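Protein CsuE (Acinetobacter baumannii, PDB 6FJY) forms the tip adhesion subunit of archaic chaperone-usher Csu pili and probably mediates surface attachment during biofilm formation. Local coordinates at residues D[12-17]-D[173-178]; D[246-251]-D[286-291]; D[31-36]-D[129-134]. All coordinates share one frame; numbering follows the deposited sequence.

Contact 1: residues D[12-17]-D[173-178]; sequences ISVPSI and LSITVL
Peptide units are the flat groups of parallel strands 12-15 and 173-178. T176 N meets I12 O (2.8 Å) and V14 N meets T176 O (3.1 Å), both nearly along the C=O axis. I12 N reaches S174 O from 27° above the carbonyl plane, and L178 N comes to V14 O (2.9 Å) likewise. P15, with no N-H to give, loses no bond to 173-178, because its nitrogen is turned from that strand. It occupies the N-cap position of the helix that follows, whose S16 N gives L178 O a weak bond.

One face of the pair carries I12, V14, I175 and V177. I12 and I175 lie side by side, CG1 to CG1 at 3.8 Å; I12 reaches over by placing CG1 in the crowded position between N and C (chi1 73°). The branched aliphatics suit this apolar layer, where V14, I175 and V177 are buried; the last two also touch L68. On the other face S13 OG lies 3.5 Å from T176 CB, while P15 and L178 pack against W6 of the CsuC chain. Strand 9-15 running parallel to 167-184, itself antiparallel to 119-136, recalls the A'-G pairing of a V-type immunoglobulin-like sandwich.

Contact 2: residues D[246-251]-D[286-291]; sequences DIFKNS and TTKIVD
Backbone hydrogen bonds come first. Antiparallel strands 246-249 and 286-289 exchange two reciprocal pairs, D246 with K288 and F248 with T286, every donor in its acceptor's carbonyl plane. The shortest joins F248 N to T286 O at 2.6 Å. Between them I247 and T287 form a non-hydrogen-bonded pair, where CA-H groups lean on carbonyls: I247 CA stands 3.2 Å from T286 O.

One side-chain hydrogen bond across the segments joins strand 286-289 to the loop after 249. T286 sets OG1 anti to its carbonyl carbon (chi1 -63°), so the hydroxyl donates to N250 O at 2.8 Å, in the carbonyl plane. Threonine thus offers a branched carbon to the strand and a proton to the loop; N250 has a positive phi (50°), which asparagine tolerates better than most residues.

A cation-pi contact spans the face that bears F248 and K288. The lysine chain, extended beyond CG, crosses the phenyl group at about a right angle, CD 3.5 Å from F248 CD1. Its NZ ends off-centre over the ring, 4.4 Å from the centroid and 27° from the normal.

Ion pairs hold D246, whose carboxylate meets R232 and R255; the anti lone pair of OD1 also takes I247 N. The two arginines should favour an ionised aspartate, and the negative potential of the ring face probably stabilises the lysine ammonium modestly, the contact being off-centre.

Contact 3: residues D[31-36]-D[129-134]; sequences SGLSCT and VKWFYS
This contact belongs to the core of an Ig-like sandwich, at a corner where the chain leaves strand 24-31, bends at G32 and continues as strand 33-35. Tied to strand 2-4 by the C2-C35 disulfide, that short strand faces 129-134 through side chains, with no hydrogen bond between the two segments.

The indole of W131 carries most of the contact. L33 CB sits over its six-membered ring, 3.7 Å from the centroid and 6° off the normal, a true CH-pi contact. On the opposite face V129 CG1 lies 3.4 Å above the plane, toward the rim, so the indole is sandwiched between two aliphatic groups. S31 O comes to its edge, in plane, and S31 OG reaches CH2 at 3.4 Å. Its N-H is satisfied outside the segments: NE1 hydrogen-bonds S169 OG.

L33 puts CG anti to its nitrogen, which carries CD2 to within 4.0 Å of Y133 CE2; Y133 holds CG in the crowded position (chi1 57°). L33 thus touches both rings, a double role that suits its branched chain. S31 OG bonds L104 O and takes a weak bond from L33 N. G32 suits the corner: at its phi of 125° a beta carbon would press on S31 O. Side chains meeting without backbone bonds are how the layers of an Ig-like sandwich join in its core.

Overall arrangement
Contacts 3 and 2 lie toward the two ends of the elongated chain and contact 1 near its centre. Contact 3 is nested in the loop that contact 1 closes, so 31-36 and 129-134 both belong to the portion bracketed by 12-17 and 173-178; the centres of contacts 1 and 3 are 27 Å apart and their nearest atoms about 7 Å, and strands 119-136 and 167-184 are neighbours. Contact 2 comes later in the chain, within the Spore Coat Protein U domain range, its centre 41 Å from that of contact 1 and 67 Å from that of contact 3, on the opposite side of the chain's centre. CsuC touches contact 1 but not contact 3.

Contact 1: residues D[12-17]-D[173-178]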
ATOM      1  N   ILE D  12      11.600  -1.934   2.878  1.00 68.30           N
ATOM      2  CA  ILE D  12      11.073  -0.898   2.008  1.00 66.00           C
ATOM      3  C   ILE D  12       9.836  -1.468   1.328  1.00 61.29           C
ATOM      4  O   ILE D  12       9.717  -2.683   1.141  1.00 57.79           O
ATOM      5  CB  ILE D  12      12.116  -0.416   0.966  1.00 79.83           C
ATOM      6  CG1 ILE D  12      12.331  -1.471  -0.117  1.00 90.94           C
ATOM      7  CG2 ILE D  12      13.455  -0.088   1.636  1.00 66.46           C
ATOM      8  CD1 ILE D  12      13.131  -0.978  -1.299  1.00 95.28           C
ATOM      9  N   SER D  13       8.908  -0.580   0.953  1.00 66.54           N
ATOM     10  CA  SER D  13       7.645  -0.996   0.356  1.00 62.47           C
ATOM     11  C   SER D  13       7.374  -0.196  -0.910  1.00 63.10           C
ATOM     12  O   SER D  13       7.584   1.019  -0.940  1.00 54.91           O
ATOM     13  CB  SER D  13       6.485  -0.837   1.344  1.00 58.45           C
ATOM     14  OG  SER D  13       6.620  -1.756   2.410  1.00 76.40           O
ATOM     15  N   VAL D  14       6.914  -0.887  -1.952  1.00 63.60           N
ATOM     16  CA  VAL D  14       6.642  -0.267  -3.246  1.00 64.66           C
ATOM     17  C   VAL D  14       5.408  -0.916  -3.867  1.00 67.78           C
ATOM     18  O   VAL D  14       5.239  -2.141  -3.779  1.00 54.83           O
ATOM     19  CB  VAL D  14       7.866  -0.353  -4.179  1.00 63.59           C
ATOM     20  CG1 VAL D  14       8.417  -1.763  -4.240  1.00 60.98           C
ATOM     21  CG2 VAL D  14       7.522   0.152  -5.592  1.00 67.21           C
ATOM     22  N   PRO D  15       4.505  -0.131  -4.462  1.00 62.93           N
ATOM     23  CA  PRO D  15       3.367  -0.722  -5.170  1.00 58.82           C
ATOM     24  C   PRO D  15       3.821  -1.431  -6.431  1.00 61.88           C
ATOM     25  O   PRO D  15       4.813  -1.058  -7.059  1.00 57.83           O
ATOM     26  CB  PRO D  15       2.484   0.487  -5.497  1.00 69.02           C
ATOM     27  CG  PRO D  15       3.406   1.647  -5.451  1.00 70.35           C
ATOM     28  CD  PRO D  15       4.385   1.329  -4.365  1.00 63.22           C
ATOM     29  N   SER D  16       3.065  -2.470  -6.794  1.00 71.66           N
ATOM     30  CA  SER D  16       3.523  -3.423  -7.801  1.00 69.48           C
ATOM     31  C   SER D  16       3.630  -2.779  -9.178  1.00 64.58           C
ATOM     32  O   SER D  16       4.626  -2.976  -9.887  1.00 60.26           O
ATOM     33  CB  SER D  16       2.581  -4.624  -7.836  1.00 71.61           C
ATOM     34  OG  SER D  16       3.008  -5.577  -8.783  1.00 83.09           O
ATOM     35  N   ILE D  17       2.619  -1.997  -9.568  1.00 73.79           N
ATOM     36  CA  ILE D  17       2.588  -1.429 -10.911  1.00 68.65           C
ATOM     37  C   ILE D  17       3.660  -0.358 -11.065  1.00 67.62           C
ATOM     38  O   ILE D  17       4.333  -0.278 -12.099  1.00 61.59           O
ATOM     39  CB  ILE D  17       1.187  -0.875 -11.217  1.00 70.92           C
ATOM     40  CG1 ILE D  17       0.136  -1.969 -11.025  1.00 84.26           C
ATOM     41  CG2 ILE D  17       1.135  -0.266 -12.638  1.00 63.76           C
ATOM     42  CD1 ILE D  17       0.322  -3.165 -11.930  1.00 83.17           C
ATOM     43  N   LEU D 173      17.849  -7.203   4.829  1.00 91.40           N
ATOM     44  CA  LEU D 173      17.148  -6.324   3.910  1.00 85.57           C
ATOM     45  C   LEU D 173      15.918  -7.043   3.376  1.00 79.40           C
ATOM     46  O   LEU D 173      15.982  -8.226   3.018  1.00 66.95           O
ATOM     47  CB  LEU D 173      18.055  -5.896   2.751  1.00 97.44           C
ATOM     48  CG  LEU D 173      19.074  -4.765   2.927  1.00 95.74           C
ATOM     49  CD1 LEU D 173      19.883  -4.894   4.212  1.00 95.30           C
ATOM     50  CD2 LEU D 173      20.004  -4.737   1.727  1.00 93.11           C
ATOM     51  N   SER D 174      14.799  -6.325   3.329  1.00 72.36           N
ATOM     52  CA  SER D 174      13.542  -6.881   2.862  1.00 67.74           C
ATOM     53  C   SER D 174      12.818  -5.849   2.010  1.00 75.87           C
ATOM     54  O   SER D 174      12.953  -4.639   2.215  1.00 62.53           O
ATOM     55  CB  SER D 174      12.654  -7.320   4.034  1.00 67.30           C
ATOM     56  OG  SER D 174      11.500  -7.989   3.565  1.00 74.45           O
ATOM     57  N   ILE D 175      12.056  -6.348   1.040  1.00 84.65           N
ATOM     58  CA  ILE D 175      11.279  -5.528   0.120  1.00 77.70           C
ATOM     59  C   ILE D 175       9.862  -6.081   0.085  1.00 74.68           C
ATOM     60  O   ILE D 175       9.660  -7.268  -0.199  1.00 73.73           O
ATOM     61  CB  ILE D 175      11.881  -5.520  -1.298  1.00 75.22           C
ATOM     62  CG1 ILE D 175      13.282  -4.923  -1.290  1.00 69.30           C
ATOM     63  CG2 ILE D 175      10.962  -4.777  -2.284  1.00 54.71           C
ATOM     64  CD1 ILE D 175      14.011  -5.091  -2.618  1.00 60.72           C
ATOM     65  N   THR D 176       8.885  -5.227   0.373  1.00 71.93           N
ATOM     66  CA  THR D 176       7.481  -5.617   0.385  1.00 66.52           C
ATOM     67  C   THR D 176       6.795  -5.003  -0.835  1.00 65.26           C
ATOM     68  O   THR D 176       6.636  -3.782  -0.921  1.00 56.13           O
ATOM     69  CB  THR D 176       6.796  -5.179   1.679  1.00 71.24           C
ATOM     70  OG1 THR D 176       7.427  -5.816   2.799  1.00 69.94           O
ATOM     71  CG2 THR D 176       5.332  -5.564   1.650  1.00 70.65           C
ATOM     72  N   VAL D 177       6.392  -5.859  -1.762  1.00 64.87           N
ATOM     73  CA  VAL D 177       5.651  -5.469  -2.948  1.00 61.51           C
ATOM     74  C   VAL D 177       4.174  -5.454  -2.592  1.00 67.13           C
ATOM     75  O   VAL D 177       3.636  -6.456  -2.104  1.00 63.15           O
ATOM     76  CB  VAL D 177       5.934  -6.442  -4.101  1.00 62.81           C
ATOM     77  CG1 VAL D 177       5.312  -5.957  -5.380  1.00 58.71           C
ATOM     78  CG2 VAL D 177       7.446  -6.642  -4.261  1.00 58.41           C
ATOM     79  N   LEU D 178       3.504  -4.301  -2.840  1.00 71.11           N
ATOM     80  CA  LEU D 178       2.134  -4.075  -2.416  1.00 71.38           C
ATOM     81  C   LEU D 178       1.165  -4.281  -3.566  1.00 67.05           C
ATOM     82  O   LEU D 178       1.495  -4.007  -4.720  1.00 80.56           O
ATOM     83  CB  LEU D 178       1.962  -2.657  -1.871  1.00 82.93           C
ATOM     84  CG  LEU D 178       2.744  -2.367  -0.589  1.00 75.87           C
ATOM     85  CD1 LEU D 178       2.596  -0.916  -0.195  1.00 67.97           C
ATOM     86  CD2 LEU D 178       2.260  -3.266   0.512  1.00 72.18           C
TER

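Contact 2: residues D[246-251]-D[286-291]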
ATOM      1  N   ASP D 246     -29.961   5.329 -18.161  1.00 62.44           N
ATOM      2  CA  ASP D 246     -29.381   4.299 -17.307  1.00 69.04           C
ATOM      3  C   ASP D 246     -28.140   3.741 -17.996  1.00 64.09           C
ATOM      4  O   ASP D 246     -27.804   4.111 -19.125  1.00 51.81           O
ATOM      5  CB  ASP D 246     -30.392   3.190 -16.982  1.00 76.53           C
ATOM      6  CG  ASP D 246     -30.252   2.658 -15.553  1.00 82.87           C
ATOM      7  OD1 ASP D 246     -29.161   2.174 -15.196  1.00 86.06           O
ATOM      8  OD2 ASP D 246     -31.233   2.727 -14.781  1.00 84.53           O
ATOM      9  N   ILE D 247     -27.456   2.854 -17.282  1.00 61.60           N
ATOM     10  CA  ILE D 247     -26.232   2.214 -17.739  1.00 75.37           C
ATOM     11  C   ILE D 247     -26.418   0.710 -17.617  1.00 72.66           C
ATOM     12  O   ILE D 247     -26.964   0.224 -16.619  1.00 66.17           O
ATOM     13  CB  ILE D 247     -25.006   2.677 -16.921  1.00 81.25           C
ATOM     14  CG1 ILE D 247     -24.780   4.184 -17.054  1.00 77.29           C
ATOM     15  CG2 ILE D 247     -23.762   1.931 -17.345  1.00 84.88           C
ATOM     16  CD1 ILE D 247     -23.703   4.680 -16.135  1.00 68.45           C
ATOM     17  N   PHE D 248     -25.953  -0.031 -18.619  1.00 83.65           N
ATOM     18  CA  PHE D 248     -26.182  -1.467 -18.662  1.00 81.81           C
ATOM     19  C   PHE D 248     -24.882  -2.210 -18.927  1.00 72.55           C
ATOM     20  O   PHE D 248     -24.079  -1.787 -19.764  1.00 62.35           O
ATOM     21  CB  PHE D 248     -27.250  -1.805 -19.714  1.00 91.63           C
ATOM     22  CG  PHE D 248     -28.598  -1.233 -19.385  1.00 91.68           C
ATOM     23  CD1 PHE D 248     -29.023  -0.040 -19.944  1.00 93.68           C
ATOM     24  CD2 PHE D 248     -29.419  -1.864 -18.467  1.00 89.52           C
ATOM     25  CE1 PHE D 248     -30.256   0.496 -19.613  1.00 91.01           C
ATOM     26  CE2 PHE D 248     -30.649  -1.338 -18.133  1.00 84.56           C
ATOM     27  CZ  PHE D 248     -31.069  -0.158 -18.705  1.00 91.69           C
ATOM     28  N   LYS D 249     -24.694  -3.327 -18.216  1.00 81.76           N
ATOM     29  CA  LYS D 249     -23.518  -4.174 -18.405  1.00 69.56           C
ATOM     30  C   LYS D 249     -23.517  -4.767 -19.809  1.00 72.09           C
ATOM     31  O   LYS D 249     -24.545  -5.259 -20.281  1.00 62.90           O
ATOM     32  CB  LYS D 249     -23.494  -5.302 -17.370  1.00 71.77           C
ATOM     33  CG  LYS D 249     -23.663  -4.894 -15.899  1.00 62.50           C
ATOM     34  CD  LYS D 249     -23.516  -6.118 -14.981  1.00 56.24           C
ATOM     35  CE  LYS D 249     -24.093  -5.862 -13.591  1.00 73.20           C
ATOM     36  NZ  LYS D 249     -24.011  -7.065 -12.691  1.00 84.81           N
ATOM     37  N   ASN D 250     -22.362  -4.706 -20.475  1.00 82.73           N
ATOM     38  CA  ASN D 250     -22.142  -5.269 -21.819  1.00 78.65           C
ATOM     39  C   ASN D 250     -23.268  -4.778 -22.731  1.00 79.04           C
ATOM     40  O   ASN D 250     -23.570  -3.576 -22.721  1.00 79.62           O
ATOM     41  CB  ASN D 250     -21.992  -6.783 -21.711  1.00 81.07           C
ATOM     42  CG  ASN D 250     -20.859  -7.201 -20.778  1.00 74.44           C
ATOM     43  OD1 ASN D 250     -19.708  -6.771 -20.925  1.00 59.08           O
ATOM     44  ND2 ASN D 250     -21.188  -8.037 -19.800  1.00 75.13           N
ATOM     45  N   SER D 251     -23.900  -5.648 -23.524  1.00 75.28           N
ATOM     46  CA  SER D 251     -25.033  -5.273 -24.367  1.00 76.40           C
ATOM     47  C   SER D 251     -26.354  -5.809 -23.824  1.00 74.79           C
ATOM     48  O   SER D 251     -27.280  -6.073 -24.592  1.00 66.31           O
ATOM     49  CB  SER D 251     -24.834  -5.767 -25.800  1.00 70.56           C
ATOM     50  OG  SER D 251     -23.679  -5.203 -26.402  1.00 74.30           O
ATOM     51  N   THR D 286     -23.284  -0.038 -21.611  1.00 79.36           N
ATOM     52  CA  THR D 286     -24.122   0.689 -22.548  1.00 76.82           C
ATOM     53  C   THR D 286     -24.913   1.735 -21.791  1.00 70.96           C
ATOM     54  O   THR D 286     -25.557   1.423 -20.784  1.00 63.74           O
ATOM     55  CB  THR D 286     -25.063  -0.255 -23.290  1.00 70.89           C
ATOM     56  OG1 THR D 286     -24.291  -1.174 -24.071  1.00 70.14           O
ATOM     57  CG2 THR D 286     -25.965   0.532 -24.205  1.00 75.16           C
ATOM     58  N   THR D 287     -24.846   2.970 -22.271  1.00 65.92           N
ATOM     59  CA  THR D 287     -25.563   4.102 -21.698  1.00 74.88           C
ATOM     60  C   THR D 287     -26.735   4.415 -22.624  1.00 77.07           C
ATOM     61  O   THR D 287     -26.531   4.821 -23.774  1.00 72.07           O
ATOM     62  CB  THR D 287     -24.630   5.304 -21.543  1.00 68.95           C
ATOM     63  OG1 THR D 287     -23.408   4.887 -20.922  1.00 58.15           O
ATOM     64  CG2 THR D 287     -25.271   6.379 -20.694  1.00 59.36           C
ATOM     65  N   LYS D 288     -27.954   4.201 -22.136  1.00 79.09           N
ATOM     66  CA  LYS D 288     -29.172   4.377 -22.918  1.00 83.21           C
ATOM     67  C   LYS D 288     -30.023   5.506 -22.347  1.00 74.99           C
ATOM     68  O   LYS D 288     -29.956   5.820 -21.156  1.00 60.92           O
ATOM     69  CB  LYS D 288     -30.015   3.092 -22.943  1.00 85.15           C
ATOM     70  CG  LYS D 288     -29.337   1.854 -23.498  1.00 88.84           C
ATOM     71  CD  LYS D 288     -30.169   0.595 -23.199  1.00 87.20           C
ATOM     72  CE  LYS D 288     -29.442  -0.686 -23.650  1.00 85.55           C
ATOM     73  NZ  LYS D 288     -30.168  -1.940 -23.289  1.00 80.73           N
ATOM     74  N   ILE D 289     -30.845   6.094 -23.216  1.00 89.39           N
ATOM     75  CA  ILE D 289     -31.840   7.094 -22.838  1.00 76.58           C
ATOM     76  C   ILE D 289     -33.173   6.394 -22.575  1.00 82.02           C
ATOM     77  O   ILE D 289     -33.430   5.284 -23.049  1.00 74.24           O
ATOM     78  CB  ILE D 289     -31.979   8.177 -23.936  1.00 75.54           C
ATOM     79  CG1 ILE D 289     -30.616   8.774 -24.280  1.00 78.71           C
ATOM     80  CG2 ILE D 289     -32.924   9.290 -23.506  1.00 81.18           C
ATOM     81  CD1 ILE D 289     -30.129   9.813 -23.293  1.00 58.72           C
ATOM     82  N   VAL D 290     -34.032   7.051 -21.790  1.00 98.62           N
ATOM     83  CA  VAL D 290     -35.389   6.590 -21.502  1.00102.52           C
ATOM     84  C   VAL D 290     -36.263   7.817 -21.251  1.00109.06           C
ATOM     85  O   VAL D 290     -35.787   8.845 -20.761  1.00112.59           O
ATOM     86  CB  VAL D 290     -35.404   5.608 -20.304  1.00100.04           C
ATOM     87  CG1 VAL D 290     -34.410   6.052 -19.243  1.00100.91           C
ATOM     88  CG2 VAL D 290     -36.805   5.483 -19.708  1.00 92.25           C
ATOM     89  N   ASP D 291     -37.550   7.710 -21.619  1.00113.44           N
ATOM     90  CA  ASP D 291     -38.501   8.822 -21.665  1.00108.49           C
ATOM     91  C   ASP D 291     -38.068   9.763 -22.788  1.00111.31           C
ATOM     92  O   ASP D 291     -36.977   9.595 -23.345  1.00102.79           O
ATOM     93  CB  ASP D 291     -38.629   9.503 -20.284  1.00106.90           C
ATOM     94  CG  ASP D 291     -38.207  10.977 -20.276  1.00102.31           C
ATOM     95  OD1 ASP D 291     -37.025  11.280 -20.550  1.00101.87           O
ATOM     96  OD2 ASP D 291     -39.061  11.832 -19.962  1.00 98.80           O
TER

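Contact 3: residues D[31-36]-D[129-134]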
ATOM      1  N   SER D  31      23.058   1.366   6.728  1.00 66.76           N
ATOM      2  CA  SER D  31      24.104   0.486   6.226  1.00 65.39           C
ATOM      3  C   SER D  31      24.625  -0.463   7.293  1.00 57.20           C
ATOM      4  O   SER D  31      25.101  -1.555   6.969  1.00 56.89           O
ATOM      5  CB  SER D  31      25.257   1.324   5.689  1.00 58.76           C
ATOM      6  OG  SER D  31      25.827   2.080   6.748  1.00 58.57           O
ATOM      7  N   GLY D  32      24.552  -0.051   8.559  1.00 71.39           N
ATOM      8  CA  GLY D  32      25.153  -0.757   9.676  1.00 55.54           C
ATOM      9  C   GLY D  32      26.080   0.118  10.504  1.00 67.91           C
ATOM     10  O   GLY D  32      26.280  -0.150  11.692  1.00 53.25           O
ATOM     11  N   LEU D  33      26.645   1.154   9.891  1.00 62.67           N
ATOM     12  CA  LEU D  33      27.445   2.142  10.602  1.00 65.27           C
ATOM     13  C   LEU D  33      26.574   3.345  10.971  1.00 67.11           C
ATOM     14  O   LEU D  33      25.643   3.714  10.251  1.00 71.05           O
ATOM     15  CB  LEU D  33      28.643   2.584   9.757  1.00 59.88           C
ATOM     16  CG  LEU D  33      29.916   3.134  10.414  1.00 68.17           C
ATOM     17  CD1 LEU D  33      29.919   4.642  10.439  1.00 75.99           C
ATOM     18  CD2 LEU D  33      30.100   2.591  11.822  1.00 66.72           C
ATOM     19  N   SER D  34      26.874   3.931  12.124  1.00 62.92           N
ATOM     20  CA  SER D  34      26.205   5.120  12.621  1.00 65.08           C
ATOM     21  C   SER D  34      27.177   5.882  13.507  1.00 68.04           C
ATOM     22  O   SER D  34      27.973   5.271  14.229  1.00 67.83           O
ATOM     23  CB  SER D  34      24.930   4.773  13.403  1.00 64.86           C
ATOM     24  OG  SER D  34      23.882   4.366  12.537  1.00 64.99           O
ATOM     25  N   CYS D  35      27.115   7.216  13.438  1.00 80.28           N
ATOM     26  CA  CYS D  35      27.983   8.089  14.223  1.00 72.83           C
ATOM     27  C   CYS D  35      27.193   9.301  14.702  1.00 74.42           C
ATOM     28  O   CYS D  35      26.586  10.007  13.892  1.00 61.31           O
ATOM     29  CB  CYS D  35      29.198   8.538  13.408  1.00 60.75           C
ATOM     30  SG  CYS D  35      30.340   7.238  12.934  1.00 50.28           S
ATOM     31  N   THR D  36      27.192   9.520  16.019  1.00 82.75           N
ATOM     32  CA  THR D  36      26.662  10.715  16.658  1.00 71.77           C
ATOM     33  C   THR D  36      27.787  11.421  17.409  1.00 69.61           C
ATOM     34  O   THR D  36      28.738  10.784  17.873  1.00 57.24           O
ATOM     35  CB  THR D  36      25.529  10.389  17.642  1.00 67.09           C
ATOM     36  OG1 THR D  36      26.024   9.512  18.663  1.00 57.72           O
ATOM     37  CG2 THR D  36      24.355   9.735  16.930  1.00 65.70           C
ATOM     38  N   VAL D 129      29.081  -5.973   6.593  1.00 70.15           N
ATOM     39  CA  VAL D 129      30.109  -5.027   6.188  1.00 80.67           C
ATOM     40  C   VAL D 129      31.136  -4.900   7.304  1.00 83.92           C
ATOM     41  O   VAL D 129      30.785  -4.790   8.485  1.00 72.30           O
ATOM     42  CB  VAL D 129      29.512  -3.645   5.835  1.00 70.83           C
ATOM     43  CG1 VAL D 129      30.601  -2.696   5.369  1.00 72.41           C
ATOM     44  CG2 VAL D 129      28.451  -3.784   4.757  1.00 61.87           C
ATOM     45  N   LYS D 130      32.407  -4.923   6.922  1.00 78.40           N
ATOM     46  CA  LYS D 130      33.501  -4.607   7.819  1.00 76.48           C
ATOM     47  C   LYS D 130      33.870  -3.149   7.602  1.00 75.27           C
ATOM     48  O   LYS D 130      34.181  -2.744   6.476  1.00 64.12           O
ATOM     49  CB  LYS D 130      34.704  -5.521   7.576  1.00 77.82           C
ATOM     50  CG  LYS D 130      35.781  -5.426   8.657  1.00 76.20           C
ATOM     51  CD  LYS D 130      36.841  -6.521   8.479  1.00 85.23           C
ATOM     52  CE  LYS D 130      36.262  -7.920   8.646  1.00 82.66           C
ATOM     53  NZ  LYS D 130      36.118  -8.306  10.085  1.00 93.72           N
ATOM     54  N   TRP D 131      33.822  -2.369   8.679  1.00 80.11           N
ATOM     55  CA  TRP D 131      34.100  -0.944   8.659  1.00 69.04           C
ATOM     56  C   TRP D 131      35.422  -0.657   9.354  1.00 80.35           C
ATOM     57  O   TRP D 131      35.734  -1.246  10.394  1.00 63.55           O
ATOM     58  CB  TRP D 131      32.987  -0.161   9.355  1.00 73.17           C
ATOM     59  CG  TRP D 131      31.616  -0.530   8.902  1.00 62.86           C
ATOM     60  CD1 TRP D 131      30.840  -1.538   9.379  1.00 61.56           C
ATOM     61  CD2 TRP D 131      30.856   0.113   7.878  1.00 72.88           C
ATOM     62  NE1 TRP D 131      29.641  -1.569   8.717  1.00 67.01           N
ATOM     63  CE2 TRP D 131      29.623  -0.559   7.790  1.00 76.44           C
ATOM     64  CE3 TRP D 131      31.095   1.203   7.033  1.00 71.36           C
ATOM     65  CZ2 TRP D 131      28.632  -0.183   6.883  1.00 75.78           C
ATOM     66  CZ3 TRP D 131      30.107   1.574   6.136  1.00 62.35           C
ATOM     67  CH2 TRP D 131      28.897   0.882   6.065  1.00 67.42           C
ATOM     68  N   PHE D 132      36.189   0.258   8.768  1.00 88.93           N
ATOM     69  CA  PHE D 132      37.419   0.782   9.348  1.00 72.41           C
ATOM     70  C   PHE D 132      37.260   2.297   9.354  1.00 78.63           C
ATOM     71  O   PHE D 132      37.253   2.925   8.290  1.00 69.40           O
ATOM     72  CB  PHE D 132      38.647   0.356   8.535  1.00 80.35           C
ATOM     73  CG  PHE D 132      38.731  -1.131   8.262  1.00 84.05           C
ATOM     74  CD1 PHE D 132      37.955  -1.721   7.272  1.00 81.71           C
ATOM     75  CD2 PHE D 132      39.614  -1.929   8.974  1.00 85.61           C
ATOM     76  CE1 PHE D 132      38.042  -3.090   7.013  1.00 75.17           C
ATOM     77  CE2 PHE D 132      39.716  -3.295   8.720  1.00 95.76           C
ATOM     78  CZ  PHE D 132      38.931  -3.876   7.738  1.00 91.13           C
ATOM     79  N   TYR D 133      37.103   2.890  10.539  1.00 85.01           N
ATOM     80  CA  TYR D 133      36.767   4.305  10.620  1.00 80.13           C
ATOM     81  C   TYR D 133      37.577   5.006  11.701  1.00 78.39           C
ATOM     82  O   TYR D 133      38.003   4.396  12.686  1.00 69.76           O
ATOM     83  CB  TYR D 133      35.266   4.521  10.889  1.00 72.40           C
ATOM     84  CG  TYR D 133      34.753   3.851  12.142  1.00 78.30           C
ATOM     85  CD1 TYR D 133      34.772   4.513  13.368  1.00 77.14           C
ATOM     86  CD2 TYR D 133      34.241   2.562  12.102  1.00 78.55           C
ATOM     87  CE1 TYR D 133      34.302   3.907  14.512  1.00 69.52           C
ATOM     88  CE2 TYR D 133      33.766   1.943  13.249  1.00 80.18           C
ATOM     89  CZ  TYR D 133      33.804   2.616  14.450  1.00 69.41           C
ATOM     90  OH  TYR D 133      33.336   1.995  15.585  1.00 71.95           O
ATOM     91  N   SER D 134      37.783   6.309  11.493  1.00 69.72           N
ATOM     92  CA  SER D 134      38.308   7.216  12.514  1.00 62.46           C
ATOM     93  C   SER D 134      37.643   8.570  12.289  1.00 75.55           C
ATOM     94  O   SER D 134      38.060   9.338  11.413  1.00 56.94           O
ATOM     95  CB  SER D 134      39.820   7.334  12.458  1.00 72.66           C
ATOM     96  OG  SER D 134      40.270   8.227  13.457  1.00 70.97           O
TER